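Local coordinates for Lin0012 protein (Listeria innocua, PDB 3K17), which probably phosphorylates phosphomevalonate with ATP, as a GHMP-family kinase of the mevalonate pathway to isopentenyl diphosphate, at residues T177-W182 and W200-I205; E268-S273 and I323-T328. One frame throughout, in Å; residues are numbered along the deposited sequence.

Overall arrangement
Interactions 1 and 2 lie in different parts of the kinase. Their centres are about 29 Å apart and their nearest atoms about 17 Å, so they do not touch. Interaction 1 closes along the chain before interaction 2 opens. It joins the ends of two antiparallel neighbours in the large mixed sheet, and it is partly buried. Aromatic rings, a proline and one backbone hydrogen bond carry it. Interaction 2 is mostly buried and sits within the C-terminal GHMP family region, where helix 267-288 packs on the four-stranded antiparallel sheet. No hydrogen bond crosses it. Apolar side chains hold its inner part, joined by the aliphatic chain of an exposed lysine.

Interaction 1 (T177-W182 and W200-I205); sequences TFDQEW and WPMLQI
Pro201 CG and CD lie over one face of the Trp182 indole, in an aromatic cluster of Phe178, Trp182 and Trp200 at the ends of two antiparallel strands, 172-176 and 204-208. Pro201 CD sits over the centre of the Trp182 six-membered ring, 3.5 Å from its centroid, a CH-pi contact. Pro201 CG covers the five-membered part of the indole, 3.6 Å from Trp182 CD2. Trp200 CD1 touches Trp182 CZ3 at 3.7 Å, with the two indoles oblique to each other. At the other end of Trp200, its edge meets the face of Phe178, with the planes at 73°. Here Trp200 CE3 and CZ3 lie over the CG-CD2-CE2 side of the phenyl face. Chi1 of 56° puts Phe178 CG between its own backbone N and carbonyl carbon, and CG lies 3.8 Å from Trp200 CE3. On the backbone side of the ring, Phe178 CB packs on Leu203 CB at 3.7 Å.

One hydrogen bond joins the backbones. Asp179 N donates to Pro201 O at 2.9 Å, bent to 141° at the hydrogen. The same oxygen receives a CA-H contact from Phe178. The methyl CE of exposed selenomethionine Met202 lies 3.1 Å from Asp179 OD2. Pro201 lies in a type II turn from Trp200 to Leu203. Asp179 N-caps helix 180-187: its OD1 accepts from Trp182 N from above the carboxylate plane. Further out, Arg186 makes a cation-pi contact with Trp182. Leu150 of helix 141-156 touches Trp200, and Trp200 NE1 hydrogen-bonds to Phe195 O.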
loop_
_atom_site.group_PDB
_atom_site.type_symbol
_atom_site.label_atom_id
_atom_site.label_comp_id
_atom_site.label_asym_id
_atom_site.label_seq_id
_atom_site.Cartn_x
_atom_site.Cartn_y
_atom_site.Cartn_z
ATOM N N THR A 177 -33.989 -2.912 -23.739
ATOM C CA THR A 177 -33.235 -3.045 -22.501
ATOM C C THR A 177 -34.021 -3.541 -21.297
ATOM O O THR A 177 -35.097 -3.033 -20.989
ATOM C CB THR A 177 -32.575 -1.698 -22.143
ATOM O OG1 THR A 177 -31.929 -1.167 -23.310
ATOM C CG2 THR A 177 -31.546 -1.883 -21.024
ATOM N N PHE A 178 -33.457 -4.533 -20.613
ATOM C CA PHE A 178 -34.071 -5.105 -19.425
ATOM C C PHE A 178 -34.028 -4.081 -18.298
ATOM O O PHE A 178 -33.369 -3.047 -18.414
ATOM C CB PHE A 178 -33.317 -6.375 -19.017
ATOM C CG PHE A 178 -31.840 -6.159 -18.786
ATOM C CD1 PHE A 178 -31.377 -5.602 -17.598
ATOM C CD2 PHE A 178 -30.914 -6.516 -19.761
ATOM C CE1 PHE A 178 -30.002 -5.407 -17.381
ATOM C CE2 PHE A 178 -29.540 -6.323 -19.555
ATOM C CZ PHE A 178 -29.088 -5.769 -18.366
ATOM N N ASP A 179 -34.730 -4.368 -17.207
ATOM C CA ASP A 179 -34.768 -3.462 -16.065
ATOM C C ASP A 179 -33.424 -3.498 -15.343
ATOM O O ASP A 179 -33.173 -4.371 -14.513
ATOM C CB ASP A 179 -35.883 -3.874 -15.104
ATOM C CG ASP A 179 -36.171 -2.811 -14.063
ATOM O OD1 ASP A 179 -35.218 -2.148 -13.604
ATOM O OD2 ASP A 179 -37.353 -2.651 -13.697
ATOM N N GLN A 180 -32.576 -2.530 -15.673
ATOM C CA GLN A 180 -31.228 -2.405 -15.122
ATOM C C GLN A 180 -31.147 -2.422 -13.599
ATOM O O GLN A 180 -30.372 -3.182 -13.015
ATOM C CB GLN A 180 -30.592 -1.117 -15.643
ATOM C CG GLN A 180 -30.423 -1.072 -17.158
ATOM C CD GLN A 180 -29.002 -1.387 -17.597
ATOM O OE1 GLN A 180 -28.410 -2.358 -17.151
ATOM N NE2 GLN A 180 -28.457 -0.562 -18.481
ATOM N N GLU A 181 -31.939 -1.565 -12.966
ATOM C CA GLU A 181 -31.959 -1.457 -11.516
ATOM C C GLU A 181 -32.431 -2.771 -10.892
ATOM O O GLU A 181 -31.926 -3.199 -9.850
ATOM C CB GLU A 181 -32.886 -0.314 -11.107
ATOM C CG GLU A 181 -32.485 0.378 -9.827
ATOM C CD GLU A 181 -33.460 1.472 -9.432
ATOM O OE1 GLU A 181 -34.655 1.160 -9.227
ATOM O OE2 GLU A 181 -33.030 2.642 -9.329
ATOM N N TRP A 182 -33.399 -3.405 -11.542
ATOM C CA TRP A 182 -33.943 -4.672 -11.073
ATOM C C TRP A 182 -32.821 -5.709 -11.001
ATOM O O TRP A 182 -32.711 -6.453 -10.035
ATOM C CB TRP A 182 -35.029 -5.145 -12.039
ATOM C CG TRP A 182 -35.729 -6.402 -11.638
ATOM C CD1 TRP A 182 -36.846 -6.508 -10.853
ATOM C CD2 TRP A 182 -35.388 -7.734 -12.032
ATOM N NE1 TRP A 182 -37.222 -7.828 -10.741
ATOM C CE2 TRP A 182 -36.345 -8.600 -11.455
ATOM C CE3 TRP A 182 -34.366 -8.283 -12.821
ATOM C CZ2 TRP A 182 -36.310 -9.984 -11.646
ATOM C CZ3 TRP A 182 -34.333 -9.655 -13.009
ATOM C CH2 TRP A 182 -35.300 -10.492 -12.423
ATOM N N TRP A 200 -36.651 -11.674 -17.073
ATOM C CA TRP A 200 -36.189 -10.326 -16.761
ATOM C C TRP A 200 -37.177 -9.274 -17.242
ATOM O O TRP A 200 -37.474 -9.194 -18.428
ATOM C CB TRP A 200 -34.828 -10.078 -17.417
ATOM C CG TRP A 200 -33.702 -10.862 -16.810
ATOM C CD1 TRP A 200 -33.799 -11.893 -15.912
ATOM C CD2 TRP A 200 -32.308 -10.688 -17.073
ATOM N NE1 TRP A 200 -32.546 -12.371 -15.604
ATOM C CE2 TRP A 200 -31.613 -11.648 -16.303
ATOM C CE3 TRP A 200 -31.575 -9.811 -17.889
ATOM C CZ2 TRP A 200 -30.218 -11.759 -16.323
ATOM C CZ3 TRP A 200 -30.184 -9.923 -17.911
ATOM C CH2 TRP A 200 -29.524 -10.889 -17.133
ATOM N N PRO A 201 -37.688 -8.438 -16.328
ATOM C CA PRO A 201 -38.639 -7.422 -16.783
ATOM C C PRO A 201 -38.127 -6.491 -17.877
ATOM O O PRO A 201 -36.954 -6.099 -17.886
ATOM C CB PRO A 201 -39.007 -6.673 -15.494
ATOM C CG PRO A 201 -37.919 -7.045 -14.516
ATOM C CD PRO A 201 -37.593 -8.455 -14.859
HETATM N N MSE A 202 -39.033 -6.171 -18.801
HETATM C CA MSE A 202 -38.783 -5.272 -19.926
HETATM C C MSE A 202 -37.917 -5.794 -21.058
HETATM O O MSE A 202 -37.931 -5.240 -22.158
HETATM C CB MSE A 202 -38.191 -3.969 -19.416
HETATM C CG MSE A 202 -39.150 -3.184 -18.566
HETATM SE SE MSE A 202 -38.298 -1.669 -17.781
HETATM C CE MSE A 202 -39.111 -1.763 -16.028
ATOM N N LEU A 203 -37.171 -6.858 -20.799
ATOM C CA LEU A 203 -36.294 -7.412 -21.813
ATOM C C LEU A 203 -37.033 -7.983 -23.016
ATOM O O LEU A 203 -37.976 -8.753 -22.872
ATOM C CB LEU A 203 -35.424 -8.516 -21.211
ATOM C CG LEU A 203 -34.501 -9.218 -22.207
ATOM C CD1 LEU A 203 -33.432 -8.238 -22.678
ATOM C CD2 LEU A 203 -33.862 -10.445 -21.551
ATOM N N GLN A 204 -36.600 -7.594 -24.207
ATOM C CA GLN A 204 -37.186 -8.128 -25.426
ATOM C C GLN A 204 -36.175 -8.050 -26.548
ATOM O O GLN A 204 -35.547 -7.016 -26.769
ATOM C CB GLN A 204 -38.458 -7.378 -25.835
ATOM C CG GLN A 204 -39.250 -8.147 -26.892
ATOM C CD GLN A 204 -40.460 -7.393 -27.424
ATOM O OE1 GLN A 204 -41.301 -6.922 -26.658
ATOM N NE2 GLN A 204 -40.554 -7.288 -28.744
ATOM N N ILE A 205 -36.014 -9.157 -27.254
ATOM C CA ILE A 205 -35.089 -9.220 -28.365
ATOM C C ILE A 205 -35.868 -9.739 -29.563
ATOM O O ILE A 205 -36.168 -10.924 -29.657
ATOM C CB ILE A 205 -33.908 -10.157 -28.041
ATOM C CG1 ILE A 205 -33.283 -9.744 -26.699
ATOM C CG2 ILE A 205 -32.876 -10.098 -29.149
ATOM C CD1 ILE A 205 -32.125 -10.624 -26.254
#

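Interaction 2 (E268-S273 and I323-T328); sequences ELLYSS and IAFSKT
Helix 267-288 packs on a face of the four-stranded antiparallel sheet in the GHMP C-terminal region. Phe325 of strand 321-326 meets Leu270 there. The axes of 268-273 and 323-326 come within 9.7 Å, at 148°, roughly antiparallel. Leu270 CD2 stands over the centre of the Phe325 ring, 3.8 Å from the centroid and 5° off its normal. This is a CH-pi contact of a methyl with a phenyl face. Leu270 CB points toward the strand, and CG is anti to the backbone N (chi1 177°).

Phe325 CB lies at the edge of the Tyr271 ring, 3.8 Å from Tyr271 CE1. On the CE2 side of the ring, Lys327 CE comes in obliquely, 3.5 Å from Tyr271 CE2. Tyr271 OH is buried here and has no hydrogen-bond partner in the model. Lys327 NZ is 4.3 Å from Glu268 OE2, too far for a salt bridge, though the opposite charges may still attract. Pro213 also touches Phe325 and Tyr271, and helix 329-341 packs on Ala324 and Ser326. Such helix-on-sheet layering is typical of the alpha+beta, ferredoxin-like C-terminal domain of GHMP kinases, with its antiparallel sheet.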
loop_
_atom_site.group_PDB
_atom_site.type_symbol
_atom_site.label_atom_id
_atom_site.label_comp_id
_atom_site.label_asym_id
_atom_site.label_seq_id
_atom_site.Cartn_x
_atom_site.Cartn_y
_atom_site.Cartn_z
ATOM N N GLU A 268 -39.262 4.877 -47.292
ATOM C CA GLU A 268 -39.282 6.315 -47.039
ATOM C C GLU A 268 -39.328 6.610 -45.546
ATOM O O GLU A 268 -38.714 7.567 -45.074
ATOM C CB GLU A 268 -40.480 6.980 -47.729
ATOM C CG GLU A 268 -40.380 7.056 -49.253
ATOM C CD GLU A 268 -39.134 7.789 -49.732
ATOM O OE1 GLU A 268 -38.779 8.829 -49.129
ATOM O OE2 GLU A 268 -38.517 7.326 -50.720
ATOM N N LEU A 269 -40.066 5.793 -44.805
ATOM C CA LEU A 269 -40.183 5.980 -43.362
ATOM C C LEU A 269 -38.858 5.640 -42.662
ATOM O O LEU A 269 -38.583 6.134 -41.567
ATOM C CB LEU A 269 -41.317 5.111 -42.808
ATOM C CG LEU A 269 -41.588 5.239 -41.307
ATOM C CD1 LEU A 269 -41.924 6.685 -40.962
ATOM C CD2 LEU A 269 -42.725 4.303 -40.910
ATOM N N LEU A 270 -38.050 4.792 -43.292
ATOM C CA LEU A 270 -36.754 4.434 -42.725
ATOM C C LEU A 270 -35.818 5.632 -42.863
ATOM O O LEU A 270 -35.179 6.041 -41.891
ATOM C CB LEU A 270 -36.159 3.216 -43.445
ATOM C CG LEU A 270 -34.759 2.763 -43.003
ATOM C CD1 LEU A 270 -34.731 2.457 -41.510
ATOM C CD2 LEU A 270 -34.354 1.547 -43.805
ATOM N N TYR A 271 -35.757 6.207 -44.065
ATOM C CA TYR A 271 -34.893 7.362 -44.317
ATOM C C TYR A 271 -35.187 8.538 -43.393
ATOM O O TYR A 271 -34.282 9.091 -42.768
ATOM C CB TYR A 271 -35.019 7.839 -45.771
ATOM C CG TYR A 271 -34.676 6.793 -46.809
ATOM C CD1 TYR A 271 -33.498 6.048 -46.719
ATOM C CD2 TYR A 271 -35.530 6.547 -47.883
ATOM C CE1 TYR A 271 -33.180 5.078 -47.679
ATOM C CE2 TYR A 271 -35.228 5.584 -48.846
ATOM C CZ TYR A 271 -34.055 4.852 -48.737
ATOM O OH TYR A 271 -33.766 3.892 -49.679
ATOM N N SER A 272 -36.453 8.928 -43.312
ATOM C CA SER A 272 -36.830 10.047 -42.462
ATOM C C SER A 272 -36.555 9.766 -40.988
ATOM O O SER A 272 -36.178 10.666 -40.251
ATOM C CB SER A 272 -38.308 10.402 -42.675
ATOM O OG SER A 272 -39.131 9.257 -42.565
ATOM N N SER A 273 -36.734 8.520 -40.559
ATOM C CA SER A 273 -36.485 8.163 -39.163
ATOM C C SER A 273 -35.003 8.299 -38.828
ATOM O O SER A 273 -34.633 8.788 -37.758
ATOM C CB SER A 273 -36.933 6.726 -38.885
ATOM O OG SER A 273 -38.319 6.571 -39.107
ATOM N N ILE A 323 -22.941 4.960 -40.504
ATOM C CA ILE A 323 -23.680 4.032 -41.366
ATOM C C ILE A 323 -24.672 4.782 -42.253
ATOM O O ILE A 323 -25.030 5.922 -41.961
ATOM C CB ILE A 323 -24.491 3.006 -40.541
ATOM C CG1 ILE A 323 -25.468 3.749 -39.626
ATOM C CG2 ILE A 323 -23.552 2.112 -39.746
ATOM C CD1 ILE A 323 -26.422 2.855 -38.863
ATOM N N ALA A 324 -25.128 4.130 -43.319
ATOM C CA ALA A 324 -26.079 4.762 -44.223
ATOM C C ALA A 324 -26.946 3.782 -45.008
ATOM O O ALA A 324 -26.585 2.619 -45.201
ATOM C CB ALA A 324 -25.335 5.669 -45.196
ATOM N N PHE A 325 -28.099 4.282 -45.445
ATOM C CA PHE A 325 -29.050 3.529 -46.269
ATOM C C PHE A 325 -29.164 4.316 -47.579
ATOM O O PHE A 325 -29.326 5.536 -47.545
ATOM C CB PHE A 325 -30.425 3.481 -45.601
ATOM C CG PHE A 325 -30.514 2.517 -44.457
ATOM C CD1 PHE A 325 -30.566 1.147 -44.688
ATOM C CD2 PHE A 325 -30.556 2.978 -43.148
ATOM C CE1 PHE A 325 -30.662 0.245 -43.629
ATOM C CE2 PHE A 325 -30.652 2.083 -42.075
ATOM C CZ PHE A 325 -30.705 0.716 -42.319
ATOM N N SER A 326 -29.063 3.629 -48.716
ATOM C CA SER A 326 -29.157 4.281 -50.026
ATOM C C SER A 326 -30.234 3.660 -50.922
ATOM O O SER A 326 -30.513 2.462 -50.838
ATOM C CB SER A 326 -27.801 4.227 -50.751
ATOM O OG SER A 326 -26.837 5.045 -50.105
ATOM N N LYS A 327 -30.820 4.481 -51.790
ATOM C CA LYS A 327 -31.875 4.031 -52.702
ATOM C C LYS A 327 -31.502 2.869 -53.611
ATOM O O LYS A 327 -32.322 1.984 -53.857
ATOM C CB LYS A 327 -32.354 5.185 -53.578
ATOM C CG LYS A 327 -33.510 5.974 -53.008
ATOM C CD LYS A 327 -33.081 6.908 -51.903
ATOM C CE LYS A 327 -34.268 7.745 -51.455
ATOM N NZ LYS A 327 -34.866 8.469 -52.607
ATOM N N THR A 328 -30.275 2.874 -54.123
ATOM C CA THR A 328 -29.836 1.813 -55.021
ATOM C C THR A 328 -28.382 1.468 -54.770
ATOM O O THR A 328 -27.677 2.203 -54.079
ATOM C CB THR A 328 -29.958 2.241 -56.501
ATOM O OG1 THR A 328 -29.054 3.324 -56.759
ATOM C CG2 THR A 328 -31.378 2.695 -56.816
#